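Local coordinates for protein alpha-L-rhamnosidase (Streptomyces avermitilis, PDB 3W5M) that hydrolyses terminal non-reducing alpha-L-rhamnose residues, releasing L-rhamnose from citrus flavonoids such as naringin and from gum arabic, at residues Glu603-Met608 with Glu952-Arg957; Ala928-Ile933 with Thr969-Arg974; Val943-Arg948 with Phe978-Ser983. All coordinates share one frame; numbering follows the deposited sequence.

Followed from the N terminus, the six segments come in the order 603-608, 928-933, 943-948, 952-957, 969-974 and 978-983, so all three loops cross one another and none encloses another. Contact 1 closes by far the longest, bringing strand 955-962 back to strand 600-604 after 343 residues, about half of them helical, that carry the proposed catalytic residues. Contacts 2 and 3 close short loops of 35 and 29 residues: contact 2 joins the chain just beyond helix 923-929 to strand 965-974, and contact 3 sets strand 942-945 of a second sheet against strand 977-984. Strands 600-604, 955-962, 965-974 and 977-984 are successive neighbours in one antiparallel sheet. Trp-971 of contact 2 bridges the others, touching Ser-955 and Pro-947.

Contact 1 of 3, residues Glu603-Met608 with Glu952-Arg957; sequences ETNVPM and EVTSAR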
loop_
_atom_site.group_PDB
_atom_site.type_symbol
_atom_site.label_atom_id
_atom_site.label_comp_id
_atom_site.label_asym_id
_atom_site.label_seq_id
_atom_site.Cartn_x
_atom_site.Cartn_y
_atom_site.Cartn_z
ATOM N N GLU A 603 9.653 -1.606 24.574
ATOM C CA GLU A 603 8.861 -1.264 25.754
ATOM C C GLU A 603 9.699 -0.458 26.732
ATOM O O GLU A 603 10.841 -0.816 27.019
ATOM C CB GLU A 603 8.324 -2.526 26.423
ATOM C CG GLU A 603 7.392 -2.258 27.593
ATOM C CD GLU A 603 6.963 -3.531 28.296
ATOM O OE1 GLU A 603 7.476 -4.628 27.950
ATOM O OE2 GLU A 603 6.105 -3.429 29.203
ATOM N N THR A 604 9.123 0.636 27.219
ATOM C CA THR A 604 9.767 1.501 28.218
ATOM C C THR A 604 8.856 1.595 29.445
ATOM O O THR A 604 7.725 1.078 29.427
ATOM C CB THR A 604 10.018 2.927 27.691
ATOM O OG1 THR A 604 8.780 3.656 27.634
ATOM C CG2 THR A 604 10.685 2.934 26.309
ATOM N N ASN A 605 9.358 2.239 30.505
ATOM C CA ASN A 605 8.547 2.593 31.675
ATOM C C ASN A 605 7.507 3.703 31.426
ATOM O O ASN A 605 6.665 3.946 32.298
ATOM C CB ASN A 605 9.463 3.033 32.831
ATOM C CG ASN A 605 10.249 4.292 32.500
ATOM O OD1 ASN A 605 11.185 4.258 31.697
ATOM N ND2 ASN A 605 9.873 5.414 33.117
ATOM N N VAL A 606 7.583 4.367 30.266
ATOM C CA VAL A 606 6.759 5.523 29.904
ATOM C C VAL A 606 5.607 5.213 28.936
ATOM O O VAL A 606 5.824 5.064 27.726
ATOM C CB VAL A 606 7.615 6.631 29.296
ATOM C CG1 VAL A 606 6.789 7.888 29.059
ATOM C CG2 VAL A 606 8.788 6.927 30.212
ATOM N N PRO A 607 4.370 5.136 29.469
ATOM C CA PRO A 607 3.212 4.789 28.634
ATOM C C PRO A 607 3.137 5.548 27.295
ATOM O O PRO A 607 2.852 4.920 26.264
ATOM C CB PRO A 607 2.028 5.107 29.548
ATOM C CG PRO A 607 2.569 4.808 30.914
ATOM C CD PRO A 607 3.973 5.337 30.877
ATOM N N MET A 608 3.451 6.847 27.293
ATOM C CA MET A 608 3.329 7.650 26.089
ATOM C C MET A 608 4.287 7.217 24.975
ATOM O O MET A 608 3.989 7.376 23.767
ATOM C CB MET A 608 3.546 9.126 26.377
ATOM C CG MET A 608 2.972 10.026 25.297
ATOM S SD MET A 608 3.937 11.516 24.989
ATOM C CE MET A 608 5.147 10.872 23.826
ATOM N N GLU A 952 12.180 10.900 30.826
ATOM C CA GLU A 952 11.475 10.181 31.870
ATOM C C GLU A 952 11.762 8.705 31.773
ATOM O O GLU A 952 11.125 7.902 32.467
ATOM C CB GLU A 952 9.956 10.391 31.755
ATOM C CG GLU A 952 9.514 11.761 31.266
ATOM C CD GLU A 952 8.001 11.875 31.060
ATOM O OE1 GLU A 952 7.246 10.955 31.457
ATOM O OE2 GLU A 952 7.569 12.897 30.488
ATOM N N VAL A 953 12.702 8.330 30.902
ATOM C CA VAL A 953 12.962 6.910 30.675
ATOM C C VAL A 953 13.991 6.386 31.677
ATOM O O VAL A 953 15.128 6.825 31.678
ATOM C CB VAL A 953 13.452 6.602 29.231
ATOM C CG1 VAL A 953 13.388 5.096 28.986
ATOM C CG2 VAL A 953 12.646 7.361 28.183
ATOM N N THR A 954 13.601 5.439 32.509
ATOM C CA THR A 954 14.559 4.843 33.437
ATOM C C THR A 954 14.700 3.347 33.195
ATOM O O THR A 954 15.376 2.626 33.943
ATOM C CB THR A 954 14.152 5.105 34.898
ATOM O OG1 THR A 954 12.857 4.530 35.152
ATOM C CG2 THR A 954 14.140 6.614 35.187
ATOM N N SER A 955 14.069 2.874 32.123
ATOM C CA SER A 955 13.831 1.459 31.979
ATOM C C SER A 955 13.429 1.243 30.533
ATOM O O SER A 955 12.555 1.942 30.046
ATOM C CB SER A 955 12.654 1.096 32.886
ATOM O OG SER A 955 12.660 -0.274 33.215
ATOM N N ALA A 956 14.091 0.313 29.843
ATOM C CA ALA A 956 13.716 -0.061 28.469
ATOM C C ALA A 956 14.129 -1.484 28.139
ATOM O O ALA A 956 15.123 -2.009 28.667
ATOM C CB ALA A 956 14.300 0.909 27.442
ATOM N N ARG A 957 13.369 -2.121 27.257
ATOM C CA ARG A 957 13.701 -3.454 26.794
ATOM C C ARG A 957 13.283 -3.543 25.324
ATOM O O ARG A 957 12.273 -2.972 24.933
ATOM C CB ARG A 957 13.020 -4.514 27.665
ATOM C CG ARG A 957 11.839 -5.216 27.039
ATOM C CD ARG A 957 10.903 -5.803 28.085
ATOM N NE ARG A 957 10.081 -6.888 27.539
ATOM C CZ ARG A 957 9.323 -6.813 26.439
ATOM N NH1 ARG A 957 9.265 -5.704 25.708
ATOM N NH2 ARG A 957 8.625 -7.875 26.053
#
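Glu-603 and Arg-957 form an antiparallel hydrogen-bonded pair: Glu-603 N reaches Arg-957 O at 3.0 Å, and Arg-957 N returns to Glu-603 O at 2.9 Å. Thr-604 and Ala-956 follow as a non-hydrogen-bonded pair, after which Asn-605 N bonds Ser-955 O, the donor lying 41° above the carbonyl plane.

The Asn-605 amide makes the side-chain polar contacts; its CG, held between the backbone N and carbonyl carbon (chi1 63°), faces segment 952-957. Asn-605 ND2 gives a nearly straight 2.9 Å bond to Glu-952 O, which lies in the amide plane. Asn-605 OD1 accepts from Thr-954 N at 2.8 Å, this donor standing above the amide carbonyl plane. Two bonds at opposite ends of the amide thus fix its rotation.

Charge pairing is confined to the other end. Glu-603 OE1 lies 3.1 Å from Arg-957 NH1 over one guanidinium face, the carboxylate and guanidinium planes being 81° apart; no N-H points at the oxygen, so the salt bridge is purely electrostatic.

Apolar contact is modest: Val-606 CG2 meets Val-953 CG2 at 4.4 Å. Within its own segment, Thr-604 OG1 accepts from Val-606 N in an ST turn, and Val-606 is the N-cap residue of helix 607-622.

Strand 600-604 is an outermost strand of a six-stranded antiparallel sheet, paired with 955-962, which is hydrogen-bonded in turn to strand 965-974, while Val-953 packs on Leu-609 of helix 607-622 and Tyr-871 of helix 867-875.

Contact 2 of 3, residues Ala928-Ile933 with Thr969-Arg974; sequences ANIAGI and TRWQQR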
loop_
_atom_site.group_PDB
_atom_site.type_symbol
_atom_site.label_atom_id
_atom_site.label_comp_id
_atom_site.label_asym_id
_atom_site.label_seq_id
_atom_site.Cartn_x
_atom_site.Cartn_y
_atom_site.Cartn_z
ATOM N N ALA A 928 17.379 3.349 18.160
ATOM C CA ALA A 928 18.840 3.514 18.207
ATOM C C ALA A 928 19.343 4.027 19.561
ATOM O O ALA A 928 20.411 3.623 20.007
ATOM C CB ALA A 928 19.321 4.405 17.071
ATOM N N ASN A 929 18.543 4.853 20.236
ATOM C CA ASN A 929 19.012 5.594 21.433
ATOM C C ASN A 929 18.367 5.230 22.757
ATOM O O ASN A 929 19.028 5.261 23.805
ATOM C CB ASN A 929 18.882 7.080 21.189
ATOM C CG ASN A 929 19.664 7.535 19.982
ATOM O OD1 ASN A 929 19.091 7.870 18.949
ATOM N ND2 ASN A 929 20.983 7.539 20.094
ATOM N N ILE A 930 17.090 4.856 22.738
ATOM C CA ILE A 930 16.459 4.421 23.968
ATOM C C ILE A 930 16.676 2.929 24.095
ATOM O O ILE A 930 17.139 2.445 25.128
ATOM C CB ILE A 930 14.949 4.807 24.052
ATOM C CG1 ILE A 930 14.793 6.321 23.883
ATOM C CG2 ILE A 930 14.339 4.267 25.355
ATOM C CD1 ILE A 930 13.365 6.834 23.736
ATOM N N ALA A 931 16.353 2.186 23.030
ATOM C CA ALA A 931 16.640 0.754 23.021
ATOM C C ALA A 931 18.159 0.508 22.848
ATOM O O ALA A 931 18.691 -0.472 23.336
ATOM C CB ALA A 931 15.826 0.059 21.934
ATOM N N GLY A 932 18.850 1.419 22.176
ATOM C CA GLY A 932 20.296 1.284 22.017
ATOM C C GLY A 932 20.688 0.172 21.056
ATOM O O GLY A 932 21.593 -0.619 21.346
ATOM N N ILE A 933 20.004 0.112 19.909
ATOM C CA ILE A 933 20.259 -0.919 18.891
ATOM C C ILE A 933 20.413 -0.219 17.561
ATOM O O ILE A 933 19.449 0.335 17.036
ATOM C CB ILE A 933 19.107 -1.956 18.800
ATOM C CG1 ILE A 933 18.995 -2.742 20.109
ATOM C CG2 ILE A 933 19.324 -2.895 17.600
ATOM C CD1 ILE A 933 17.871 -3.772 20.144
ATOM N N THR A 969 18.156 -6.017 24.010
ATOM C CA THR A 969 18.674 -5.149 25.069
ATOM C C THR A 969 17.646 -5.027 26.192
ATOM O O THR A 969 16.445 -5.149 25.965
ATOM C CB THR A 969 19.025 -3.718 24.600
ATOM O OG1 THR A 969 17.855 -3.072 24.067
ATOM C CG2 THR A 969 20.139 -3.715 23.567
ATOM N N ARG A 970 18.141 -4.822 27.414
ATOM C CA ARG A 970 17.298 -4.539 28.557
ATOM C C ARG A 970 18.154 -3.763 29.537
ATOM O O ARG A 970 19.184 -4.269 29.989
ATOM C CB ARG A 970 16.804 -5.815 29.208
ATOM C CG ARG A 970 15.884 -5.537 30.384
ATOM C CD ARG A 970 15.162 -6.793 30.819
ATOM N NE ARG A 970 14.764 -6.720 32.221
ATOM C CZ ARG A 970 14.573 -7.779 33.007
ATOM N NH1 ARG A 970 14.745 -9.014 32.538
ATOM N NH2 ARG A 970 14.217 -7.606 34.273
ATOM N N TRP A 971 17.747 -2.541 29.843
ATOM C CA TRP A 971 18.482 -1.734 30.808
ATOM C C TRP A 971 17.563 -1.070 31.824
ATOM O O TRP A 971 16.379 -0.827 31.552
ATOM C CB TRP A 971 19.390 -0.708 30.124
ATOM C CG TRP A 971 18.718 0.335 29.275
ATOM C CD1 TRP A 971 18.534 0.289 27.919
ATOM C CD2 TRP A 971 18.194 1.596 29.706
ATOM N NE1 TRP A 971 17.911 1.436 27.483
ATOM C CE2 TRP A 971 17.697 2.258 28.559
ATOM C CE3 TRP A 971 18.090 2.237 30.955
ATOM C CZ2 TRP A 971 17.092 3.524 28.621
ATOM C CZ3 TRP A 971 17.490 3.504 31.011
ATOM C CH2 TRP A 971 16.997 4.123 29.851
ATOM N N GLN A 972 18.129 -0.788 33.000
ATOM C CA GLN A 972 17.386 -0.203 34.113
ATOM C C GLN A 972 18.310 0.708 34.906
ATOM O O GLN A 972 19.440 0.316 35.222
ATOM C CB GLN A 972 16.851 -1.307 35.010
ATOM C CG GLN A 972 16.000 -0.831 36.176
ATOM C CD GLN A 972 15.310 -1.984 36.891
ATOM O OE1 GLN A 972 15.584 -3.159 36.619
ATOM N NE2 GLN A 972 14.413 -1.657 37.810
ATOM N N GLN A 973 17.840 1.924 35.177
ATOM C CA GLN A 973 18.437 2.817 36.186
ATOM C C GLN A 973 17.649 2.722 37.486
ATOM O O GLN A 973 16.440 3.012 37.505
ATOM C CB GLN A 973 18.379 4.260 35.736
ATOM C CG GLN A 973 19.404 4.643 34.702
ATOM C CD GLN A 973 19.442 6.137 34.486
ATOM O OE1 GLN A 973 18.401 6.792 34.398
ATOM N NE2 GLN A 973 20.638 6.687 34.398
ATOM N N ARG A 974 18.315 2.320 38.571
ATOM C CA ARG A 974 17.684 2.344 39.884
ATOM C C ARG A 974 18.678 2.563 41.009
ATOM O O ARG A 974 19.839 2.160 40.916
ATOM C CB ARG A 974 16.844 1.099 40.126
ATOM C CG ARG A 974 15.495 1.429 40.746
ATOM C CD ARG A 974 14.503 0.287 40.581
ATOM N NE ARG A 974 15.139 -1.009 40.825
ATOM C CZ ARG A 974 15.395 -1.514 42.033
ATOM N NH1 ARG A 974 15.064 -0.842 43.133
ATOM N NH2 ARG A 974 15.990 -2.697 42.141
#
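Trp-971 and Thr-969 each donate a side-chain hydrogen bond to a consecutive backbone carbonyl, Ile-930 O and Ala-931 O. The indole bond is short and straight, Trp-971 NE1 to Ile-930 O measuring 2.7 Å with an angle of 162° at the hydrogen. The acceptor lies in the ring plane, and the donor sits nearly along the C=O axis. Thr-969 OG1 donates to Ala-931 O at 2.8 Å, tilted 18° from that carbonyl plane. Two buried carbonyls are therefore given partners.

The methyl of Thr-969 takes the apolar share: its CG2 lies 3.8 Å from Ile-933 CG1, the two side chains running past one another in opposite senses. Between the segments the apolar contact of the indole is looser, Ile-930 CG2 lying 4.3 Å from Trp-971 CZ2, although residues outside them, such as Pro-947 and Ala-956, pack against the ring. Arg-970, between the two donors in sequence, has its CB directed away from segment 928-933 and lies exposed. Further on, Gln-973 and Arg-974 are also exposed, and Arg-974 is poorly ordered.

Gly-932, with a positive phi, is the first residue to leave helical geometry after helix 923-929. A helix exit laid against alternate, inward-facing residues of one antiparallel strand is consistent with the junction between the (alpha/alpha)6-barrel and the C-terminal beta-sandwich of a family 78 glycoside hydrolase, which contact 1 also spans.

Contact 3 of 3, residues Val943-Arg948 with Phe978-Ser983; sequences VVIRPR and FVLTCS
Pro-947 approaches the Phe-978 ring at its edge, near the ring plane, with Pro-947 CG 4.4 Å from Phe-978 CZ. A second flat pair belongs to segment 943-948 itself: Arg-948 NH2 lies 3.1 Å above the plane of the Arg-946 guanidinium, over its centre. Both arginines have CB directed away from strand 977-984, and Arg-946 has a salt bridge to Asp-1014 and a cation-pi contact with Trp-993.

Leu-980 meets two side chains of segment 943-948 with one methyl: its CD2 is 4.1 Å from Ile-945 CG2 and 4.2 Å from Pro-947 CG. Leu-980 CG is anti to its backbone N (chi1 168°), and the side chain crosses both partners obliquely. Ile-945 divides its branches: while CG2 meets the leucine, its CD1 reaches 4.0 Å from Cys-982 SG. The extended chi2 of 178°, anti to CA, carries that CD1 outward to the sulfur.

Phe-978, Leu-980 and Cys-982 are alternate residues of one strand and share its inward face. The nearest CA atoms, Ile-945 to Cys-982, remain 8.6 Å apart, a spacing that fits two layers meeting through side chains. On the same inward face, Leu-980 also touches Val-992 and Ile-994 of strand 989-995, which pairs with strand 942-945 in the opposing sheet, as expected for a beta-sandwich.

With no hydrogen bond between the segments and every touching residue buried, the chemistry implies that dispersion and exclusion of water hold these two layers together here.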
loop_
_atom_site.group_PDB
_atom_site.type_symbol
_atom_site.label_atom_id
_atom_site.label_comp_id
_atom_site.label_asym_id
_atom_site.label_seq_id
_atom_site.Cartn_x
_atom_site.Cartn_y
_atom_site.Cartn_z
ATOM N N VAL A 943 26.881 -4.536 15.914
ATOM C CA VAL A 943 25.799 -3.733 16.485
ATOM C C VAL A 943 26.384 -2.717 17.484
ATOM O O VAL A 943 27.191 -3.095 18.352
ATOM C CB VAL A 943 24.677 -4.618 17.113
ATOM C CG1 VAL A 943 25.211 -5.514 18.216
ATOM C CG2 VAL A 943 23.515 -3.778 17.620
ATOM N N VAL A 944 26.015 -1.442 17.345
ATOM C CA VAL A 944 26.365 -0.453 18.369
ATOM C C VAL A 944 25.238 -0.412 19.398
ATOM O O VAL A 944 24.074 -0.130 19.056
ATOM C CB VAL A 944 26.593 0.951 17.785
ATOM C CG1 VAL A 944 26.923 1.938 18.896
ATOM C CG2 VAL A 944 27.683 0.948 16.725
ATOM N N ILE A 945 25.584 -0.749 20.640
ATOM C CA ILE A 945 24.665 -0.741 21.766
ATOM C C ILE A 945 24.988 0.445 22.663
ATOM O O ILE A 945 25.881 0.382 23.530
ATOM C CB ILE A 945 24.688 -2.084 22.515
ATOM C CG1 ILE A 945 24.287 -3.196 21.524
ATOM C CG2 ILE A 945 23.809 -2.032 23.747
ATOM C CD1 ILE A 945 24.308 -4.605 22.068
ATOM N N ARG A 946 24.241 1.520 22.445
ATOM C CA ARG A 946 24.499 2.797 23.101
ATOM C C ARG A 946 23.178 3.415 23.614
ATOM O O ARG A 946 22.691 4.396 23.044
ATOM C CB ARG A 946 25.245 3.725 22.139
ATOM C CG ARG A 946 25.721 5.010 22.792
ATOM C CD ARG A 946 26.586 5.860 21.885
ATOM N NE ARG A 946 27.146 6.944 22.685
ATOM C CZ ARG A 946 28.008 7.859 22.257
ATOM N NH1 ARG A 946 28.435 7.858 20.998
ATOM N NH2 ARG A 946 28.434 8.787 23.108
ATOM N N PRO A 947 22.582 2.801 24.661
ATOM C CA PRO A 947 21.402 3.391 25.288
ATOM C C PRO A 947 21.800 4.704 25.961
ATOM O O PRO A 947 22.835 4.761 26.644
ATOM C CB PRO A 947 20.994 2.352 26.338
ATOM C CG PRO A 947 22.219 1.525 26.582
ATOM C CD PRO A 947 22.918 1.495 25.264
ATOM N N ARG A 948 21.007 5.748 25.740
ATOM C CA ARG A 948 21.248 7.020 26.381
ATOM C C ARG A 948 20.053 7.403 27.241
ATOM O O ARG A 948 19.158 8.093 26.752
ATOM C CB ARG A 948 21.505 8.095 25.329
ATOM C CG ARG A 948 22.654 7.804 24.381
ATOM C CD ARG A 948 22.452 8.601 23.122
ATOM N NE ARG A 948 23.630 8.689 22.256
ATOM C CZ ARG A 948 24.585 9.605 22.384
ATOM N NH1 ARG A 948 24.532 10.487 23.370
ATOM N NH2 ARG A 948 25.592 9.640 21.529
ATOM N N PHE A 978 23.064 1.217 37.478
ATOM C CA PHE A 978 22.705 0.924 36.088
ATOM C C PHE A 978 23.016 -0.550 35.800
ATOM O O PHE A 978 24.114 -1.030 36.100
ATOM C CB PHE A 978 23.506 1.850 35.168
ATOM C CG PHE A 978 23.141 1.755 33.710
ATOM C CD1 PHE A 978 22.087 2.508 33.185
ATOM C CD2 PHE A 978 23.881 0.949 32.839
ATOM C CE1 PHE A 978 21.767 2.442 31.827
ATOM C CE2 PHE A 978 23.561 0.875 31.482
ATOM C CZ PHE A 978 22.501 1.618 30.976
ATOM N N VAL A 979 22.048 -1.283 35.257
ATOM C CA VAL A 979 22.315 -2.617 34.749
ATOM C C VAL A 979 21.843 -2.701 33.283
ATOM O O VAL A 979 20.724 -2.290 32.959
ATOM C CB VAL A 979 21.698 -3.716 35.661
ATOM C CG1 VAL A 979 20.214 -3.474 35.917
ATOM C CG2 VAL A 979 21.930 -5.120 35.111
ATOM N N LEU A 980 22.719 -3.181 32.403
ATOM C CA LEU A 980 22.343 -3.493 31.024
ATOM C C LEU A 980 22.624 -4.964 30.744
ATOM O O LEU A 980 23.714 -5.463 31.053
ATOM C CB LEU A 980 23.104 -2.605 30.036
ATOM C CG LEU A 980 23.088 -2.941 28.529
ATOM C CD1 LEU A 980 21.714 -2.759 27.899
ATOM C CD2 LEU A 980 24.074 -2.026 27.842
ATOM N N THR A 981 21.640 -5.675 30.194
ATOM C CA THR A 981 21.906 -7.004 29.650
ATOM C C THR A 981 21.665 -6.918 28.140
ATOM O O THR A 981 20.920 -6.052 27.664
ATOM C CB THR A 981 21.012 -8.106 30.255
ATOM O OG1 THR A 981 19.639 -7.722 30.143
ATOM C CG2 THR A 981 21.343 -8.364 31.738
ATOM N N CYS A 982 22.311 -7.789 27.383
ATOM C CA CYS A 982 22.043 -7.832 25.962
ATOM C C CYS A 982 22.335 -9.201 25.420
ATOM O O CYS A 982 23.012 -10.015 26.062
ATOM C CB CYS A 982 22.809 -6.724 25.213
ATOM S SG CYS A 982 24.607 -6.767 25.373
ATOM N N SER A 983 21.769 -9.473 24.252
ATOM C CA SER A 983 21.965 -10.734 23.560
ATOM C C SER A 983 22.396 -10.361 22.146
ATOM O O SER A 983 21.732 -9.563 21.483
ATOM C CB SER A 983 20.676 -11.570 23.590
ATOM O OG SER A 983 20.861 -12.834 22.973
#